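Fdc1 (Candida dubliniensis, PDB 4ZAD) probably decarboxylates aromatic acrylic acids such as cinnamic, p-coumaric and ferulic acid to their vinyl products, using prenylated FMN and manganese. Local coordinates at residues K354-V359 with V372-H377; H377-L382 with K479-P484. All coordinates share one frame; numbering follows the deposited sequence.

Contact 1: K354-V359 with V372-H377; sequences KIVEDV and VKINTH
The Glu357 side chain crosses those of Lys373 and Asn375 obliquely, one carboxylate oxygen to each. OE2 receives a weak hydrogen bond from Asn375 ND2 at 3.2 Å, bent to 123° at the hydrogen, with carboxylate and amide planes turned 65° apart. OE1 forms a long salt bridge with Lys373 NZ, 4.0 Å away, and lies nearer CE. Lysine suits this partly exposed place because apolar methylenes pass by the backbone before a charged end. Its CG stands anti to the backbone N (chi1 -178°) and the chain beyond is fully extended, with CE and NZ alongside Glu357 OE1. Asn375 turns its other amide atom, OD1, to Glu378 N and so caps the helix that begins just after it.

The two strands form an antiparallel hairpin at the edge of the mixed sheet of the C-terminal domain, interrupted by a classic beta bulge. Glu357, helix-like in its backbone torsions, and Asp358 both lie opposite Lys373: Glu357 N donates to Lys373 O at 2.7 Å, and Lys373 N to Asp358 O at 2.9 Å. The bulge thus brings both acidic residues to the side of Lys373. Asn375 N donates to Ile355 O at 2.8 Å.

On the face carrying Val356, Val359, Val372 and Ile374 the contact is apolar. Val356 CG2, anti to its carbonyl carbon, meets Ile374 CD1 at 4.0 Å and Val372 CG1 at 4.1 Å. Val359 and Val372 instead lie side by side, CG1 to CG2. Branched residues give this face compact methyl surfaces, and Ile346 of helix 334-347 packs on both Val356 and Val359. On the Lys373 face, the buried carboxylate of Asp358 is balanced by salt bridges to Lys100 and Lys343.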
loop_
_atom_site.group_PDB
_atom_site.type_symbol
_atom_site.label_atom_id
_atom_site.label_comp_id
_atom_site.label_asym_id
_atom_site.label_seq_id
_atom_site.Cartn_x
_atom_site.Cartn_y
_atom_site.Cartn_z
ATOM N N LYS A 354 21.708 18.764 1.225
ATOM C CA LYS A 354 21.470 19.505 -0.026
ATOM C C LYS A 354 20.335 18.908 -0.866
ATOM O O LYS A 354 19.678 19.628 -1.634
ATOM C CB LYS A 354 22.739 19.525 -0.902
ATOM C CG LYS A 354 23.983 20.262 -0.348
ATOM C CD LYS A 354 25.039 20.418 -1.483
ATOM C CE LYS A 354 26.494 20.010 -1.115
ATOM N NZ LYS A 354 27.185 19.230 -2.235
ATOM N N ILE A 355 20.146 17.587 -0.749
ATOM C CA ILE A 355 19.233 16.828 -1.607
ATOM C C ILE A 355 18.012 16.241 -0.931
ATOM O O ILE A 355 17.042 15.962 -1.612
ATOM C CB ILE A 355 19.939 15.626 -2.295
ATOM C CG1 ILE A 355 20.514 14.659 -1.261
ATOM C CG2 ILE A 355 20.998 16.105 -3.298
ATOM C CD1 ILE A 355 21.182 13.461 -1.873
ATOM N N VAL A 356 18.049 16.029 0.384
ATOM C CA VAL A 356 16.935 15.365 1.070
ATOM C C VAL A 356 15.916 16.364 1.524
ATOM O O VAL A 356 16.187 17.164 2.422
ATOM C CB VAL A 356 17.367 14.582 2.317
ATOM C CG1 VAL A 356 16.110 14.078 3.086
ATOM C CG2 VAL A 356 18.283 13.449 1.954
ATOM N N GLU A 357 14.711 16.276 0.969
ATOM C CA GLU A 357 13.652 17.229 1.307
ATOM C C GLU A 357 12.868 16.866 2.548
ATOM O O GLU A 357 12.402 17.745 3.268
ATOM C CB GLU A 357 12.687 17.379 0.145
ATOM C CG GLU A 357 13.175 18.407 -0.888
ATOM C CD GLU A 357 12.237 18.531 -2.090
ATOM O OE1 GLU A 357 10.996 18.498 -1.891
ATOM O OE2 GLU A 357 12.744 18.656 -3.232
ATOM N N ASP A 358 12.708 15.567 2.787
ATOM C CA ASP A 358 11.807 15.042 3.819
ATOM C C ASP A 358 12.038 13.548 3.942
ATOM O O ASP A 358 12.516 12.916 3.005
ATOM C CB ASP A 358 10.346 15.304 3.451
ATOM C CG ASP A 358 9.781 16.581 4.066
ATOM O OD1 ASP A 358 10.278 17.063 5.114
ATOM O OD2 ASP A 358 8.806 17.103 3.494
ATOM N N VAL A 359 11.757 12.999 5.117
ATOM C CA VAL A 359 11.735 11.564 5.316
ATOM C C VAL A 359 10.511 11.227 6.147
ATOM O O VAL A 359 10.083 12.023 6.978
ATOM C CB VAL A 359 13.026 11.018 6.003
ATOM C CG1 VAL A 359 14.271 11.657 5.400
ATOM C CG2 VAL A 359 12.991 11.198 7.507
ATOM N N VAL A 372 12.580 8.372 1.650
ATOM C CA VAL A 372 13.486 9.538 1.606
ATOM C C VAL A 372 13.260 10.363 0.355
ATOM O O VAL A 372 13.596 9.934 -0.725
ATOM C CB VAL A 372 14.936 9.052 1.627
ATOM C CG1 VAL A 372 15.908 10.201 1.373
ATOM C CG2 VAL A 372 15.206 8.377 2.967
ATOM N N LYS A 373 12.680 11.536 0.491
ATOM C CA LYS A 373 12.309 12.331 -0.673
ATOM C C LYS A 373 13.464 13.240 -1.144
ATOM O O LYS A 373 13.867 14.147 -0.431
ATOM C CB LYS A 373 11.093 13.170 -0.339
ATOM C CG LYS A 373 10.583 14.012 -1.495
ATOM C CD LYS A 373 9.280 14.734 -1.134
ATOM C CE LYS A 373 8.779 15.567 -2.311
ATOM N NZ LYS A 373 7.619 16.401 -1.949
ATOM N N ILE A 374 13.971 12.975 -2.343
ATOM C CA ILE A 374 15.149 13.612 -2.951
ATOM C C ILE A 374 14.743 14.654 -3.980
ATOM O O ILE A 374 13.962 14.376 -4.874
ATOM C CB ILE A 374 16.003 12.545 -3.726
ATOM C CG1 ILE A 374 16.437 11.397 -2.793
ATOM C CG2 ILE A 374 17.160 13.167 -4.434
ATOM C CD1 ILE A 374 17.078 11.832 -1.479
ATOM N N ASN A 375 15.276 15.860 -3.825
ATOM C CA ASN A 375 15.259 16.904 -4.833
ATOM C C ASN A 375 16.166 16.530 -6.019
ATOM O O ASN A 375 17.388 16.630 -5.924
ATOM C CB ASN A 375 15.766 18.180 -4.180
ATOM C CG ASN A 375 15.692 19.395 -5.105
ATOM O OD1 ASN A 375 16.273 19.408 -6.204
ATOM N ND2 ASN A 375 14.971 20.421 -4.660
ATOM N N THR A 376 15.586 16.100 -7.134
ATOM C CA THR A 376 16.392 15.678 -8.308
ATOM C C THR A 376 17.309 16.769 -8.903
ATOM O O THR A 376 18.392 16.454 -9.357
ATOM C CB THR A 376 15.508 15.062 -9.436
ATOM O OG1 THR A 376 14.467 15.965 -9.804
ATOM C CG2 THR A 376 14.867 13.800 -8.946
ATOM N N HIS A 377 16.874 18.033 -8.898
ATOM C CA HIS A 377 17.677 19.142 -9.414
ATOM C C HIS A 377 19.013 19.259 -8.703
ATOM O O HIS A 377 20.069 19.354 -9.335
ATOM C CB HIS A 377 16.931 20.483 -9.287
ATOM C CG HIS A 377 15.891 20.685 -10.337
ATOM N ND1 HIS A 377 16.186 21.198 -11.588
ATOM C CD2 HIS A 377 14.565 20.393 -10.346
ATOM C CE1 HIS A 377 15.077 21.238 -12.310
ATOM N NE2 HIS A 377 14.082 20.746 -11.584
#

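Contact 2: H377-L382 with K479-P484; sequences HELVKL and KQFTDP
Gln480 and Phe481 meet Val380 and Leu379 where a 3-10 turn that includes residues 479-480, in the loop after strand 470-475, folds against helix 376-381 at the outer end of the C-terminal domain. Asp483 N bonds back to Lys479 O at 3.0 Å, closing the bend that presents the loop carbonyls to the helix. No hydrogen bond crosses the contact, so shape and apolar surface carry the fit. At Gln480 the backbone does the touching: its O lies 3.7 Å from Val380 CG2, while the side chain leads away and its OE1 accepts a bond from Phe477 N.

Phe481 comes next. Its CB points away from the helix, but the ring returns to it and offers one face to Leu379. Leu379 CG, anti to the backbone N (chi1 -177°), comes to 3.8 Å from Phe481 CD1. Leu379 CD2 sits over the face, 3.7 Å from the ring centroid and 27° off the normal, a CH-pi contact displaced toward Phe481 CD1 and CE1. A leucine suits the place because its forked end can lay one methyl on the flat ring while Leu379 CD1 also comes near Phe481 CE1. Leu389 of helix 386-399 touches both side chains, which makes the pair part of a buried cluster.

At Thr482 the main chain again faces the helix, with its O 3.5 Å from Val380 CG1. Since Val380 CG2 faces Gln480 O and Pro484, a short two-pronged side chain fits into the bend of the loop. Asp483 has its CB directed away, and OD1 accepts a hydrogen bond from Asp485 N.

The CB of Pro484 points toward the helix, part of a rigid apolar ring at the exposed margin. It packs against Val380 CG2 at 3.9 Å, and Pro484 O lies 3.7 Å from His377 CE1, oblique to the imidazole ring.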
loop_
_atom_site.group_PDB
_atom_site.type_symbol
_atom_site.label_atom_id
_atom_site.label_comp_id
_atom_site.label_asym_id
_atom_site.label_seq_id
_atom_site.Cartn_x
_atom_site.Cartn_y
_atom_site.Cartn_z
ATOM N N HIS A 377 16.874 18.033 -8.898
ATOM C CA HIS A 377 17.677 19.142 -9.414
ATOM C C HIS A 377 19.013 19.259 -8.703
ATOM O O HIS A 377 20.069 19.354 -9.335
ATOM C CB HIS A 377 16.931 20.483 -9.287
ATOM C CG HIS A 377 15.891 20.685 -10.337
ATOM N ND1 HIS A 377 16.186 21.198 -11.588
ATOM C CD2 HIS A 377 14.565 20.393 -10.346
ATOM C CE1 HIS A 377 15.077 21.238 -12.310
ATOM N NE2 HIS A 377 14.082 20.746 -11.584
ATOM N N GLU A 378 18.963 19.254 -7.383
ATOM C CA GLU A 378 20.178 19.236 -6.601
ATOM C C GLU A 378 20.869 17.905 -6.726
ATOM O O GLU A 378 22.057 17.845 -6.480
ATOM C CB GLU A 378 19.878 19.501 -5.129
ATOM C CG GLU A 378 19.331 20.861 -4.860
ATOM C CD GLU A 378 20.320 21.960 -5.150
ATOM O OE1 GLU A 378 21.529 21.798 -4.840
ATOM O OE2 GLU A 378 19.865 23.004 -5.651
ATOM N N LEU A 379 20.128 16.837 -7.053
ATOM C CA LEU A 379 20.733 15.515 -7.224
ATOM C C LEU A 379 21.677 15.471 -8.419
ATOM O O LEU A 379 22.737 14.836 -8.392
ATOM C CB LEU A 379 19.672 14.429 -7.366
ATOM C CG LEU A 379 20.272 13.024 -7.462
ATOM C CD1 LEU A 379 21.180 12.784 -6.251
ATOM C CD2 LEU A 379 19.225 11.895 -7.629
ATOM N N VAL A 380 21.289 16.132 -9.491
ATOM C CA VAL A 380 22.158 16.192 -10.678
ATOM C C VAL A 380 23.518 16.852 -10.351
ATOM O O VAL A 380 24.577 16.331 -10.737
ATOM C CB VAL A 380 21.478 16.913 -11.853
ATOM C CG1 VAL A 380 22.395 16.933 -13.055
ATOM C CG2 VAL A 380 20.136 16.223 -12.166
ATOM N N LYS A 381 23.474 17.958 -9.616
ATOM C CA LYS A 381 24.687 18.673 -9.260
ATOM C C LYS A 381 25.749 17.757 -8.614
ATOM O O LYS A 381 26.949 17.892 -8.898
ATOM C CB LYS A 381 24.370 19.843 -8.342
ATOM C CG LYS A 381 23.535 20.950 -9.018
ATOM C CD LYS A 381 23.071 22.069 -8.018
ATOM C CE LYS A 381 21.896 22.896 -8.629
ATOM N NZ LYS A 381 21.465 24.112 -7.829
ATOM N N LEU A 382 25.311 16.818 -7.776
ATOM C CA LEU A 382 26.201 15.871 -7.102
ATOM C C LEU A 382 26.952 14.950 -8.041
ATOM O O LEU A 382 27.974 14.385 -7.660
ATOM C CB LEU A 382 25.409 14.990 -6.124
ATOM C CG LEU A 382 24.848 15.625 -4.865
ATOM C CD1 LEU A 382 24.190 14.544 -3.992
ATOM C CD2 LEU A 382 25.987 16.280 -4.143
ATOM N N LYS A 479 18.357 8.258 -15.349
ATOM C CA LYS A 479 18.547 9.590 -15.931
ATOM C C LYS A 479 18.111 10.749 -15.075
ATOM O O LYS A 479 18.330 11.894 -15.455
ATOM C CB LYS A 479 17.841 9.707 -17.291
ATOM C CG LYS A 479 18.632 9.111 -18.420
ATOM C CD LYS A 479 18.108 9.592 -19.784
ATOM C CE LYS A 479 18.659 8.694 -20.941
ATOM N NZ LYS A 479 20.178 8.541 -20.787
ATOM N N GLN A 480 17.464 10.474 -13.951
ATOM C CA GLN A 480 17.166 11.514 -12.982
ATOM C C GLN A 480 18.442 11.919 -12.268
ATOM O O GLN A 480 18.470 12.974 -11.650
ATOM C CB GLN A 480 16.097 11.062 -11.951
ATOM C CG GLN A 480 14.613 11.136 -12.453
ATOM C CD GLN A 480 13.585 10.773 -11.366
ATOM O OE1 GLN A 480 13.540 9.633 -10.876
ATOM N NE2 GLN A 480 12.741 11.736 -11.016
ATOM N N PHE A 481 19.485 11.095 -12.332
ATOM C CA PHE A 481 20.780 11.455 -11.743
ATOM C C PHE A 481 21.652 12.304 -12.657
ATOM O O PHE A 481 22.686 12.764 -12.207
ATOM C CB PHE A 481 21.606 10.213 -11.408
ATOM C CG PHE A 481 21.156 9.480 -10.167
ATOM C CD1 PHE A 481 21.646 9.830 -8.920
ATOM C CD2 PHE A 481 20.269 8.431 -10.253
ATOM C CE1 PHE A 481 21.250 9.154 -7.796
ATOM C CE2 PHE A 481 19.867 7.753 -9.115
ATOM C CZ PHE A 481 20.373 8.105 -7.896
ATOM N N THR A 482 21.272 12.490 -13.929
ATOM C CA THR A 482 22.165 13.116 -14.918
ATOM C C THR A 482 21.528 14.232 -15.735
ATOM O O THR A 482 22.209 15.205 -16.073
ATOM C CB THR A 482 22.744 12.074 -15.882
ATOM O OG1 THR A 482 21.674 11.411 -16.567
ATOM C CG2 THR A 482 23.564 11.031 -15.127
ATOM N N ASP A 483 20.237 14.081 -16.049
ATOM C CA ASP A 483 19.460 15.041 -16.841
ATOM C C ASP A 483 18.485 15.798 -15.912
ATOM O O ASP A 483 17.524 15.241 -15.386
ATOM C CB ASP A 483 18.710 14.316 -17.981
ATOM C CG ASP A 483 17.876 15.273 -18.895
ATOM O OD1 ASP A 483 17.789 16.509 -18.641
ATOM O OD2 ASP A 483 17.275 14.757 -19.884
ATOM N N PRO A 484 18.730 17.093 -15.713
ATOM C CA PRO A 484 17.816 17.829 -14.845
ATOM C C PRO A 484 16.473 18.200 -15.543
ATOM O O PRO A 484 15.507 18.650 -14.887
ATOM C CB PRO A 484 18.636 19.060 -14.461
ATOM C CG PRO A 484 19.699 19.207 -15.578
ATOM C CD PRO A 484 19.752 17.945 -16.354
#

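Contacts 1 and 2 follow one another in series along the chain, and their centres lie about 11 Å apart. Helix 376-381 joins them, following directly on strand 369-374 of the hairpin; His377 ends 372-377 and begins 377-382, but touches its partner segment only in contact 2. Glu378 and, farther along, Leu382 pack on helix 352-355, which leads into the hairpin, with Ile355 CG2 3.6 Å from Leu382 CD1, while Thr376 CG2 meets Gln480 NE2 across to the later loop. Thus the edge of the five-stranded mixed sheet, the short helix and the loop after strand 470-475 form one continuous body within the C-terminal part of the subunit, away from the prenylated FMN and manganese sites.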